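Side-chain contacts in putative protease (Parabacteroides distasonis ATCC 8503, PDB 3KD4), which is of unproven function but is probably an exported protease: residues Arg252-Ile255 with Leu256-Ser260; Thr460-Asn464 with Thr465-Val469; Leu474-Gln477 with Gln478-Pro481. All coordinates share one frame; numbering follows the deposited sequence. Where two conformers were deposited one is given.

Overall arrangement
The three contacts come in series along the chain and none touches another. Interaction 1 lies at the C-terminal end of helix 244-258, against helix 287-300. Interactions 2 and 3 both belong to the DUF3858 family region. Interaction 2 is the turn end of the hairpin formed by strands 453-462 and 465-474, and interaction 3 follows where strand 465-474 runs out and the chain crosses to strand 478-479 and helix 481-495. Strand 465-474 thus spans the gap between them, their centres about 34 Å apart. The centre of interaction 1 is about 44 Å from that of interaction 2 and 35 Å from that of interaction 3, so the three are separate local contacts in different parts of the fold.

Interaction 1 (Arg252-Ile255 with Leu256-Ser260); sequences RDHI and LNNLS
The His254 imidazole carries the amide of Asn258 over one face: ND2 of Asn258 stands 3.4 Å above the ring plane, displaced toward the rim, and the two planes are 29° apart. At the edge of the Arg252 guanidinium, near its plane, lies CD1 of Leu256. The same Asn258 amide turns back to its own helix, ND2 donating to His254 O (2.8 Å) on a lone pair in the carbonyl plane, with the acceptor almost in the amide plane. His254 reaches the amide because CG is anti to the backbone N (chi1 -174°). An alanine in place of His254 removes the ring under the Asn258 amide and would probably leave that amide freer to turn and Phe233 without its edge-to-face partner. Leu256 runs alongside Arg252, CD1 4.2 Å from Arg252 CG, and also meets Asp253 OD1. Arg252 NH2 forms a salt bridge to that oxygen, with a weak hydrogen bond, while NH1 binds Asn249. At the C-terminal end of the helix, Ile255 O accepts from two backbone donors, Leu259 N at 3.0 Å and Asn258 N at 3.2 Å, the latter from above the carbonyl plane; Leu259 is the first residue to leave helical geometry. Ile255 packs on Ile290, Leu294 and Met297 and Leu259 on Leu293, all of helix 287-300; Phe233 meets the His254 ring edge-to-face, and Ser260, opening the short strand 260-261, is backbone hydrogen-bonded to Ala283 and Gly285.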
loop_
_atom_site.group_PDB
_atom_site.type_symbol
_atom_site.label_atom_id
_atom_site.label_comp_id
_atom_site.label_asym_id
_atom_site.label_seq_id
_atom_site.Cartn_x
_atom_site.Cartn_y
_atom_site.Cartn_z
ATOM N N ARG A 252 1.189 11.275 -20.543
ATOM C CA ARG A 252 0.937 10.123 -19.682
ATOM C C ARG A 252 1.266 8.801 -20.379
ATOM O O ARG A 252 1.924 7.949 -19.813
ATOM C CB ARG A 252 -0.528 10.122 -19.247
ATOM C CG ARG A 252 -0.862 9.176 -18.125
ATOM C CD ARG A 252 -2.384 9.045 -17.938
ATOM N NE ARG A 252 -2.961 8.548 -19.177
ATOM C CZ ARG A 252 -3.774 9.218 -19.991
ATOM N NH1 ARG A 252 -4.219 10.445 -19.687
ATOM N NH2 ARG A 252 -4.172 8.638 -21.130
ATOM N N ASP A 253 0.785 8.624 -21.603
ATOM C CA ASP A 253 1.005 7.374 -22.328
ATOM C C ASP A 253 2.463 7.205 -22.677
ATOM O O ASP A 253 2.989 6.103 -22.586
ATOM C CB ASP A 253 0.164 7.324 -23.603
ATOM C CG ASP A 253 -1.326 7.179 -23.305
ATOM O OD1 ASP A 253 -1.672 6.808 -22.161
ATOM O OD2 ASP A 253 -2.144 7.450 -24.205
ATOM N N HIS A 254 3.131 8.284 -23.083
ATOM C CA HIS A 254 4.561 8.164 -23.329
ATOM C C HIS A 254 5.309 7.636 -22.108
ATOM O O HIS A 254 6.156 6.754 -22.237
ATOM C CB HIS A 254 5.204 9.463 -23.739
ATOM C CG HIS A 254 6.640 9.289 -24.116
ATOM N ND1 HIS A 254 7.025 8.827 -25.358
ATOM C CD2 HIS A 254 7.779 9.445 -23.397
ATOM C CE1 HIS A 254 8.344 8.734 -25.395
ATOM N NE2 HIS A 254 8.825 9.114 -24.221
ATOM N N ILE A 255 4.982 8.176 -20.928
ATOM C CA ILE A 255 5.638 7.754 -19.718
ATOM C C ILE A 255 5.270 6.333 -19.339
ATOM O O ILE A 255 6.151 5.522 -19.065
ATOM C CB ILE A 255 5.435 8.752 -18.530
ATOM C CG1 ILE A 255 6.230 10.026 -18.816
ATOM C CG2 ILE A 255 5.956 8.117 -17.248
ATOM C CD1 ILE A 255 5.730 11.305 -18.170
ATOM N N LEU A 256 3.987 6.022 -19.359
ATOM C CA LEU A 256 3.518 4.665 -19.061
ATOM C C LEU A 256 4.142 3.638 -19.995
ATOM O O LEU A 256 4.491 2.554 -19.564
ATOM C CB LEU A 256 1.997 4.556 -19.226
ATOM C CG LEU A 256 1.039 5.189 -18.213
ATOM C CD1 LEU A 256 -0.422 5.051 -18.758
ATOM C CD2 LEU A 256 1.185 4.533 -16.857
ATOM N N ASN A 257 4.270 3.973 -21.272
ATOM C CA ASN A 257 4.777 3.013 -22.250
ATOM C C ASN A 257 6.273 2.859 -22.247
ATOM O O ASN A 257 6.769 1.894 -22.766
ATOM C CB ASN A 257 4.332 3.397 -23.672
ATOM C CG ASN A 257 2.848 3.208 -23.881
ATOM O OD1 ASN A 257 2.203 2.458 -23.145
ATOM N ND2 ASN A 257 2.283 3.911 -24.866
ATOM N N ASN A 258 6.999 3.810 -21.679
ATOM C CA ASN A 258 8.440 3.823 -21.827
ATOM C C ASN A 258 9.247 3.765 -20.544
ATOM O O ASN A 258 10.449 3.609 -20.604
ATOM C CB ASN A 258 8.826 5.036 -22.677
ATOM C CG ASN A 258 8.377 4.874 -24.115
ATOM O OD1 ASN A 258 9.011 4.164 -24.858
ATOM N ND2 ASN A 258 7.262 5.475 -24.489
ATOM N N LEU A 259 8.611 3.880 -19.389
ATOM C CA LEU A 259 9.331 3.827 -18.117
ATOM C C LEU A 259 8.740 2.728 -17.280
ATOM O O LEU A 259 7.522 2.618 -17.155
ATOM C CB LEU A 259 9.223 5.143 -17.350
ATOM C CG LEU A 259 10.243 6.226 -17.730
ATOM C CD1 LEU A 259 9.717 7.133 -18.865
ATOM C CD2 LEU A 259 10.598 7.060 -16.510
ATOM N N SER A 260 9.595 1.891 -16.715
ATOM C CA SER A 260 9.116 0.928 -15.754
ATOM C C SER A 260 9.323 1.519 -14.350
ATOM O O SER A 260 10.202 2.374 -14.149
ATOM C CB SER A 260 9.842 -0.380 -15.934
ATOM O OG SER A 260 11.195 -0.195 -15.615
#

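Interaction 2 (Thr460-Asn464 with Thr465-Val469)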
loop_
_atom_site.group_PDB
_atom_site.type_symbol
_atom_site.label_atom_id
_atom_site.label_comp_id
_atom_site.label_asym_id
_atom_site.label_seq_id
_atom_site.Cartn_x
_atom_site.Cartn_y
_atom_site.Cartn_z
ATOM N N THR A 460 -35.144 -12.306 -18.776
ATOM C CA THR A 460 -36.199 -11.904 -19.690
ATOM C C THR A 460 -36.067 -12.604 -21.042
ATOM O O THR A 460 -35.165 -12.314 -21.829
ATOM C CB THR A 460 -36.197 -10.400 -19.905
ATOM O OG1 THR A 460 -34.972 -10.024 -20.528
ATOM C CG2 THR A 460 -36.337 -9.664 -18.579
ATOM N N PRO A 461 -36.968 -13.562 -21.298
ATOM C CA PRO A 461 -36.968 -14.193 -22.621
ATOM C C PRO A 461 -37.282 -13.149 -23.689
ATOM O O PRO A 461 -38.144 -12.303 -23.469
ATOM C CB PRO A 461 -38.098 -15.223 -22.524
ATOM C CG PRO A 461 -38.140 -15.568 -21.090
ATOM C CD PRO A 461 -37.864 -14.261 -20.366
ATOM N N ARG A 462 -36.544 -13.191 -24.798
ATOM C CA ARG A 462 -36.755 -12.281 -25.930
ATOM C C ARG A 462 -36.569 -13.023 -27.250
ATOM O O ARG A 462 -35.434 -13.189 -27.712
ATOM C CB ARG A 462 -35.756 -11.135 -25.901
ATOM C CG ARG A 462 -35.843 -10.262 -24.693
ATOM C CD ARG A 462 -35.004 -9.034 -24.885
ATOM N NE ARG A 462 -34.964 -8.247 -23.662
ATOM C CZ ARG A 462 -35.971 -7.504 -23.200
ATOM N NH1 ARG A 462 -37.136 -7.430 -23.846
ATOM N NH2 ARG A 462 -35.810 -6.830 -22.064
ATOM N N GLY A 463 -37.672 -13.432 -27.873
ATOM C CA GLY A 463 -37.609 -14.240 -29.083
ATOM C C GLY A 463 -37.059 -15.597 -28.705
ATOM O O GLY A 463 -37.509 -16.197 -27.745
ATOM N N ASN A 464 -36.075 -16.075 -29.448
ATOM C CA ASN A 464 -35.354 -17.273 -29.051
ATOM C C ASN A 464 -34.027 -16.953 -28.353
ATOM O O ASN A 464 -33.068 -17.723 -28.459
ATOM C CB ASN A 464 -35.107 -18.146 -30.268
ATOM C CG ASN A 464 -34.421 -17.414 -31.360
ATOM O OD1 ASN A 464 -33.717 -16.427 -31.124
ATOM N ND2 ASN A 464 -34.648 -17.860 -32.592
ATOM N N THR A 465 -33.955 -15.796 -27.691
ATOM C CA THR A 465 -32.868 -15.529 -26.750
ATOM C C THR A 465 -33.457 -15.279 -25.368
ATOM O O THR A 465 -34.651 -14.978 -25.203
ATOM C CB THR A 465 -32.026 -14.289 -27.116
ATOM O OG1 THR A 465 -32.838 -13.117 -26.968
ATOM C CG2 THR A 465 -31.474 -14.372 -28.545
ATOM N N ILE A 466 -32.599 -15.391 -24.368
ATOM C CA ILE A 466 -32.943 -14.970 -23.022
ATOM C C ILE A 466 -31.871 -13.981 -22.582
ATOM O O ILE A 466 -30.669 -14.256 -22.703
ATOM C CB ILE A 466 -32.960 -16.139 -22.049
ATOM C CG1 ILE A 466 -33.991 -17.178 -22.499
ATOM C CG2 ILE A 466 -33.210 -15.643 -20.600
ATOM C CD1 ILE A 466 -33.653 -18.587 -21.967
ATOM N N GLU A 467 -32.326 -12.829 -22.098
ATOM C CA GLU A 467 -31.444 -11.818 -21.589
ATOM C C GLU A 467 -31.380 -11.879 -20.083
ATOM O O GLU A 467 -32.399 -11.732 -19.410
ATOM C CB GLU A 467 -31.946 -10.446 -21.991
ATOM C CG GLU A 467 -31.039 -9.336 -21.496
ATOM C CD GLU A 467 -31.709 -7.984 -21.532
ATOM O OE1 GLU A 467 -32.842 -7.856 -20.968
ATOM O OE2 GLU A 467 -31.083 -7.052 -22.083
ATOM N N VAL A 468 -30.175 -12.030 -19.548
ATOM C CA VAL A 468 -30.004 -12.016 -18.111
ATOM C C VAL A 468 -29.205 -10.785 -17.734
ATOM O O VAL A 468 -28.085 -10.641 -18.208
ATOM C CB VAL A 468 -29.268 -13.283 -17.639
ATOM C CG1 VAL A 468 -29.117 -13.266 -16.099
ATOM C CG2 VAL A 468 -30.003 -14.526 -18.106
ATOM N N VAL A 469 -29.751 -9.908 -16.886
ATOM C CA VAL A 469 -28.979 -8.734 -16.417
ATOM C C VAL A 469 -28.660 -8.869 -14.918
ATOM O O VAL A 469 -29.557 -9.015 -14.095
ATOM C CB VAL A 469 -29.702 -7.392 -16.696
ATOM C CG1 VAL A 469 -28.847 -6.191 -16.246
ATOM C CG2 VAL A 469 -30.086 -7.265 -18.178
HETATM O O HOH W 1 -33.367 -9.400 -18.126
#
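Thr465 closes a type II' beta turn with Arg462, and its hydroxyl reaches back across that turn. OG1 of Thr465 donates to Arg462 O (2.7 Å) on a lone pair in the carbonyl plane, while Thr465 N approaches the same oxygen from above that plane at 3.0 Å. The hydroxyl gets there because it lies between backbone N and carbonyl carbon (chi1 67°), with CG2 directed back over the Asn464 carbonyl. In return Thr465 O accepts from Arg462 N. Gly463, at the second position of the turn, has the positive phi of 68° that glycine tolerates easily. Ile466 faces Pro461 as a non-hydrogen-bonded antiparallel pair; its side chain lies on the same face as Pro461, opposite to that of Thr465 and Glu467, where Ile459 and Phe504 meet Ile466. Glu467 pairs with Thr460 through two backbone bonds. Its OE1 meets the edge of the Arg462 guanidinium, taking weak bonds from NH2 (3.3 Å) and NE (3.5 Å); carboxylate and guanidinium planes stand 83° apart. A water donates to Glu467 O at 2.8 Å and, in one of the two conformers of Thr460, accepts from OG1 of that residue. Beyond, Val468 and Val469 carry the strand on beside strand 423-433. The turn is probably held mainly by the bonds at Arg462 O and Thr465 O, whereas the long salt bridge, with its two planes nearly perpendicular, probably adds modest charge pairing at the surface.

Interaction 3 (Leu474-Gln477 with Gln478-Pro481)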
loop_
_atom_site.group_PDB
_atom_site.type_symbol
_atom_site.label_atom_id
_atom_site.label_comp_id
_atom_site.label_asym_id
_atom_site.label_seq_id
_atom_site.Cartn_x
_atom_site.Cartn_y
_atom_site.Cartn_z
ATOM N N LEU A 474 -22.160 -1.111 -4.513
ATOM C CA LEU A 474 -21.705 -1.041 -3.163
ATOM C C LEU A 474 -21.362 0.430 -2.905
ATOM O O LEU A 474 -20.536 1.029 -3.613
ATOM C CB LEU A 474 -20.522 -1.993 -2.934
ATOM C CG LEU A 474 -20.740 -3.495 -3.100
ATOM C CD1 LEU A 474 -19.405 -4.274 -2.882
ATOM C CD2 LEU A 474 -21.826 -4.050 -2.156
ATOM N N ASN A 475 -22.026 1.014 -1.906
ATOM C CA ASN A 475 -22.009 2.466 -1.688
ATOM C C ASN A 475 -21.322 2.940 -0.407
ATOM O O ASN A 475 -21.428 4.079 -0.055
ATOM C CB ASN A 475 -23.431 2.989 -1.694
ATOM C CG ASN A 475 -24.185 2.614 -2.957
ATOM O OD1 ASN A 475 -23.676 2.781 -4.078
ATOM N ND2 ASN A 475 -25.424 2.112 -2.788
ATOM N N LYS A 476 -20.627 2.063 0.286
ATOM C CA LYS A 476 -19.873 2.420 1.497
ATOM C C LYS A 476 -18.573 1.620 1.408
ATOM O O LYS A 476 -18.556 0.535 0.857
ATOM C CB LYS A 476 -20.695 2.061 2.743
ATOM C CG LYS A 476 -20.079 2.396 4.068
ATOM C CD LYS A 476 -21.108 2.174 5.189
ATOM C CE LYS A 476 -20.535 2.183 6.614
ATOM N NZ LYS A 476 -19.481 3.226 6.861
ATOM N N GLN A 477 -17.483 2.176 1.935
ATOM C CA GLN A 477 -16.165 1.573 1.856
ATOM C C GLN A 477 -15.743 0.764 3.077
ATOM O O GLN A 477 -15.011 -0.197 2.935
ATOM C CB GLN A 477 -15.127 2.675 1.717
ATOM C CG GLN A 477 -15.090 3.298 0.394
ATOM C CD GLN A 477 -14.241 4.518 0.381
ATOM O OE1 GLN A 477 -13.164 4.496 -0.220
ATOM N NE2 GLN A 477 -14.706 5.613 1.069
ATOM N N GLN A 478 -16.123 1.208 4.266
ATOM C CA GLN A 478 -15.699 0.553 5.490
ATOM C C GLN A 478 -16.858 0.131 6.337
ATOM O O GLN A 478 -17.833 0.867 6.488
ATOM C CB GLN A 478 -14.829 1.461 6.342
ATOM C CG GLN A 478 -13.542 1.896 5.666
ATOM C CD GLN A 478 -12.691 2.758 6.596
ATOM O OE1 GLN A 478 -13.220 3.619 7.286
ATOM N NE2 GLN A 478 -11.388 2.541 6.603
ATOM N N PHE A 479 -16.702 -1.030 6.951
ATOM C CA PHE A 479 -17.776 -1.688 7.664
ATOM C C PHE A 479 -17.263 -2.233 8.995
ATOM O O PHE A 479 -16.209 -2.881 9.063
ATOM C CB PHE A 479 -18.345 -2.839 6.819
ATOM C CG PHE A 479 -18.868 -2.415 5.499
ATOM C CD1 PHE A 479 -18.005 -2.278 4.404
ATOM C CD2 PHE A 479 -20.216 -2.117 5.341
ATOM C CE1 PHE A 479 -18.482 -1.854 3.180
ATOM C CE2 PHE A 479 -20.723 -1.682 4.102
ATOM C CZ PHE A 479 -19.861 -1.567 3.014
ATOM N N THR A 480 -18.001 -1.922 10.051
ATOM C CA THR A 480 -17.755 -2.484 11.353
ATOM C C THR A 480 -18.255 -3.923 11.327
ATOM O O THR A 480 -19.013 -4.309 10.421
ATOM C CB THR A 480 -18.576 -1.763 12.422
ATOM O OG1 THR A 480 -19.955 -1.895 12.074
ATOM C CG2 THR A 480 -18.196 -0.279 12.515
ATOM N N PRO A 481 -17.847 -4.723 12.325
ATOM C CA PRO A 481 -18.347 -6.089 12.427
ATOM C C PRO A 481 -19.875 -6.158 12.495
ATOM O O PRO A 481 -20.451 -7.078 11.935
ATOM C CB PRO A 481 -17.683 -6.612 13.688
ATOM C CG PRO A 481 -16.399 -5.803 13.789
ATOM C CD PRO A 481 -16.776 -4.446 13.298
HETATM O O HOH W 2 -17.193 3.927 4.889
#
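Gln478, Lys476 and Phe479 carry this contact, with the lysine chain laid across one face of the phenylalanine ring. The two side chains run antiparallel past one another: CB of Lys476 is 3.7 Å from Phe479 CZ, and CG of Lys476 sits over the ring face. Carbon leads this approach, since Lys476 NZ is too far from the ring for more than a weak cation-pi attraction; the lysine has a cation-pi partner in Phe452. The lysine chain runs extended before bending at its last torsion (chi4 40°), which brings NZ to Gln478 O for a weak bond of 2.9 Å. Water also links the two residues, accepting from NZ of Lys476 at 3.1 Å and from N of Gln478 at 3.0 Å. This is the connection that leaves strand 465-474 and enters strand 478-479, which pairs antiparallel with strand 417-418; Thr480 then N-caps helix 481-495. The Phe479 ring lies against the backbone of the connection, CZ and CE1 both 3.3 Å from Lys476 O, a buried carbonyl without a polar partner, and leans on Val487 of the following helix. Gln478 NE2 bonds to Glu418 OE1.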